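Local coordinates for putative glutathione-regulated potassium-efflux system protein KefB (Vibrio parahaemolyticus RIMD 2210633, PDB 3C85) that probably takes part in potassium efflux by cation antiport, the part present here being its nucleotide-binding regulatory TrkA-N (RCK) domain, at the interface of chains A and B. Numbering follows the deposited sequence. Chains: chain A/B, Putative glutathione-regulated potassium-efflux system protein KefB.

The interface of chains A and B. Residues chain A 179-182; chain B 61-65.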
ATOM      1  N   PHE A 179      23.570   0.449   1.295  1.00 39.25           N
ATOM      2  CA  PHE A 179      23.758   0.257  -0.135  1.00 38.94           C
ATOM      3  C   PHE A 179      24.791   1.205  -0.728  1.00 40.59           C
ATOM      4  O   PHE A 179      25.062   2.273  -0.166  1.00 41.25           O
ATOM      5  CB  PHE A 179      22.462   0.523  -0.883  1.00 37.73           C
ATOM      6  CG  PHE A 179      21.347  -0.393  -0.527  1.00 34.96           C
ATOM      7  CD1 PHE A 179      20.127   0.134  -0.189  1.00 29.04           C
ATOM      8  CD2 PHE A 179      21.512  -1.769  -0.568  1.00 31.92           C
ATOM      9  CE1 PHE A 179      19.048  -0.675   0.107  1.00 30.72           C
ATOM     10  CE2 PHE A 179      20.451  -2.605  -0.254  1.00 31.47           C
ATOM     11  CZ  PHE A 179      19.203  -2.042   0.090  1.00 31.93           C
ATOM     12  N   THR A 180      25.351   0.820  -1.866  1.00 41.54           N
ATOM     13  CA  THR A 180      26.104   1.765  -2.686  1.00 43.26           C
ATOM     14  C   THR A 180      25.135   2.348  -3.709  1.00 43.79           C
ATOM     15  O   THR A 180      24.735   1.653  -4.638  1.00 44.32           O
ATOM     16  CB  THR A 180      27.284   1.086  -3.402  1.00 43.04           C
ATOM     17  OG1 THR A 180      28.085   0.393  -2.437  1.00 42.41           O
ATOM     18  CG2 THR A 180      28.155   2.138  -4.127  1.00 44.27           C
ATOM     19  N   SER A 181      24.749   3.613  -3.522  1.00 45.44           N
ATOM     20  CA  SER A 181      23.766   4.293  -4.395  1.00 46.39           C
ATOM     21  C   SER A 181      24.324   4.584  -5.781  1.00 47.19           C
ATOM     22  O   SER A 181      25.442   5.095  -5.905  1.00 47.74           O
ATOM     23  CB  SER A 181      23.283   5.608  -3.771  1.00 47.01           C
ATOM     24  OG  SER A 181      22.435   5.399  -2.641  1.00 47.40           O
ATOM     25  N   ILE A 182      23.534   4.288  -6.814  1.00 47.05           N
ATOM     26  CA  ILE A 182      23.974   4.435  -8.202  1.00 46.99           C
ATOM     27  C   ILE A 182      23.002   5.344  -8.972  1.00 46.73           C
ATOM     28  O   ILE A 182      22.032   4.868  -9.561  1.00 45.95           O
ATOM     29  CB  ILE A 182      24.082   3.056  -8.912  1.00 47.19           C
ATOM     30  CG1 ILE A 182      24.941   2.074  -8.092  1.00 48.78           C
ATOM     31  CG2 ILE A 182      24.555   3.210 -10.377  1.00 47.30           C
ATOM     32  CD1 ILE A 182      26.364   2.522  -7.807  1.00 51.92           C
TER
ATOM     33  N   ARG B  61      15.178   6.524  -4.253  1.00 31.54           N
ATOM     34  CA  ARG B  61      16.097   6.769  -3.160  1.00 33.42           C
ATOM     35  C   ARG B  61      17.543   6.414  -3.508  1.00 32.39           C
ATOM     36  O   ARG B  61      18.439   7.171  -3.201  1.00 32.27           O
ATOM     37  CB  ARG B  61      15.655   5.999  -1.905  1.00 33.91           C
ATOM     38  CG  ARG B  61      16.555   6.295  -0.675  1.00 36.92           C
ATOM     39  CD  ARG B  61      15.936   5.856   0.642  1.00 37.88           C
ATOM     40  NE  ARG B  61      16.938   5.970   1.701  1.00 47.35           N
ATOM     41  CZ  ARG B  61      16.720   5.760   2.993  1.00 49.81           C
ATOM     42  NH1 ARG B  61      15.506   5.433   3.434  1.00 51.79           N
ATOM     43  NH2 ARG B  61      17.730   5.891   3.849  1.00 52.48           N
ATOM     44  N   TYR B  62      17.771   5.250  -4.114  1.00 31.56           N
ATOM     45  CA  TYR B  62      19.141   4.744  -4.286  1.00 31.67           C
ATOM     46  C   TYR B  62      19.680   4.686  -5.712  1.00 31.46           C
ATOM     47  O   TYR B  62      20.847   4.316  -5.932  1.00 32.29           O
ATOM     48  CB  TYR B  62      19.263   3.355  -3.677  1.00 31.53           C
ATOM     49  CG  TYR B  62      18.873   3.251  -2.246  1.00 31.39           C
ATOM     50  CD1 TYR B  62      19.740   3.667  -1.234  1.00 32.95           C
ATOM     51  CD2 TYR B  62      17.622   2.725  -1.886  1.00 32.98           C
ATOM     52  CE1 TYR B  62      19.384   3.572   0.103  1.00 33.23           C
ATOM     53  CE2 TYR B  62      17.252   2.625  -0.559  1.00 32.76           C
ATOM     54  CZ  TYR B  62      18.152   3.030   0.433  1.00 32.94           C
ATOM     55  OH  TYR B  62      17.785   2.922   1.749  1.00 32.32           O
ATOM     56  N   GLY B  63      18.845   5.016  -6.683  1.00 30.68           N
ATOM     57  CA  GLY B  63      19.211   4.762  -8.058  1.00 31.30           C
ATOM     58  C   GLY B  63      19.140   3.289  -8.437  1.00 31.41           C
ATOM     59  O   GLY B  63      18.381   2.534  -7.864  1.00 30.14           O
ATOM     60  N   LYS B  64      19.957   2.886  -9.403  1.00 31.12           N
ATOM     61  CA  LYS B  64      19.679   1.664 -10.122  1.00 33.12           C
ATOM     62  C   LYS B  64      20.430   0.501  -9.461  1.00 31.48           C
ATOM     63  O   LYS B  64      21.398  -0.026 -10.009  1.00 32.33           O
ATOM     64  CB  LYS B  64      19.945   1.822 -11.653  1.00 33.09           C
ATOM     65  CG  LYS B  64      18.882   2.726 -12.413  1.00 38.04           C
ATOM     66  CD  LYS B  64      18.680   2.385 -13.930  1.00 36.80           C
ATOM     67  CE  LYS B  64      17.700   1.200 -14.110  1.00 42.23           C
ATOM     68  NZ  LYS B  64      17.604   0.577 -15.464  1.00 44.00           N
ATOM     69  N   ILE B  65      19.970   0.114  -8.270  1.00 29.48           N
ATOM     70  CA  ILE B  65      20.619  -0.938  -7.487  1.00 27.26           C
ATOM     71  C   ILE B  65      19.760  -2.207  -7.343  1.00 25.73           C
ATOM     72  O   ILE B  65      20.168  -3.159  -6.682  1.00 25.82           O
ATOM     73  CB  ILE B  65      21.024  -0.400  -6.089  1.00 28.05           C
ATOM     74  CG1 ILE B  65      19.776  -0.065  -5.265  1.00 27.68           C
ATOM     75  CG2 ILE B  65      21.907   0.842  -6.255  1.00 27.49           C
ATOM     76  CD1 ILE B  65      19.957  -0.063  -3.750  1.00 31.48           C
TER
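A:Phe179 meets B:Tyr62 edge to face where the C-terminal tail of one TrkA-N (RCK-type, Rossmann-like) domain crosses the other copy, at the C-terminal end of helix 49-62 and the loop after it. Whether the same pairing forms in the full transporter can only be inferred. The ring planes stand at 82°, with centroids 4.8 Å apart. Followed outward, A:Phe179 CB lies beside B:Ile65 CD1, and A:Phe179 CG comes within 3.5 Å of that methyl, B:Ile65 CD1. CD1 then points over the centre of the tyrosine ring, A:Phe179 CD1 being 3.5 Å from B:Tyr62 CE1, and CE1 continues across that face towards B:Tyr62 CE2. The other ortho carbon, CD2, lies near B:Ile65 CD1. This methyl caps one face of the phenyl ring, offset toward the rim and 3.7 Å from the centroid, as a CH-pi contact. B:Ile65 reaches it with CG1 set between backbone N and carbonyl carbon (chi1 66°), while B:Ile65 CG2 turns to A:Ile182 CG1 at 3.8 Å.

B:Tyr62 is sandwiched: B:Arg61 CG of its own chain packs centrally on the face opposite A:Phe179, and A:Ser181 OG sits in the ring plane at the edge, 3.5 Å from B:Tyr62 CD1. Contacts on both faces and at this edge probably limit how far the ring can tilt.

The last modelled residue of the tail, A:Ile182, is bonded through both its backbone N and its O. A:Ile182 N donates to B:Tyr62 O (2.8 Å), and B:Lys64 N donates to A:Ile182 O (2.9 Å), pinning the tail to the segment that follows the helix.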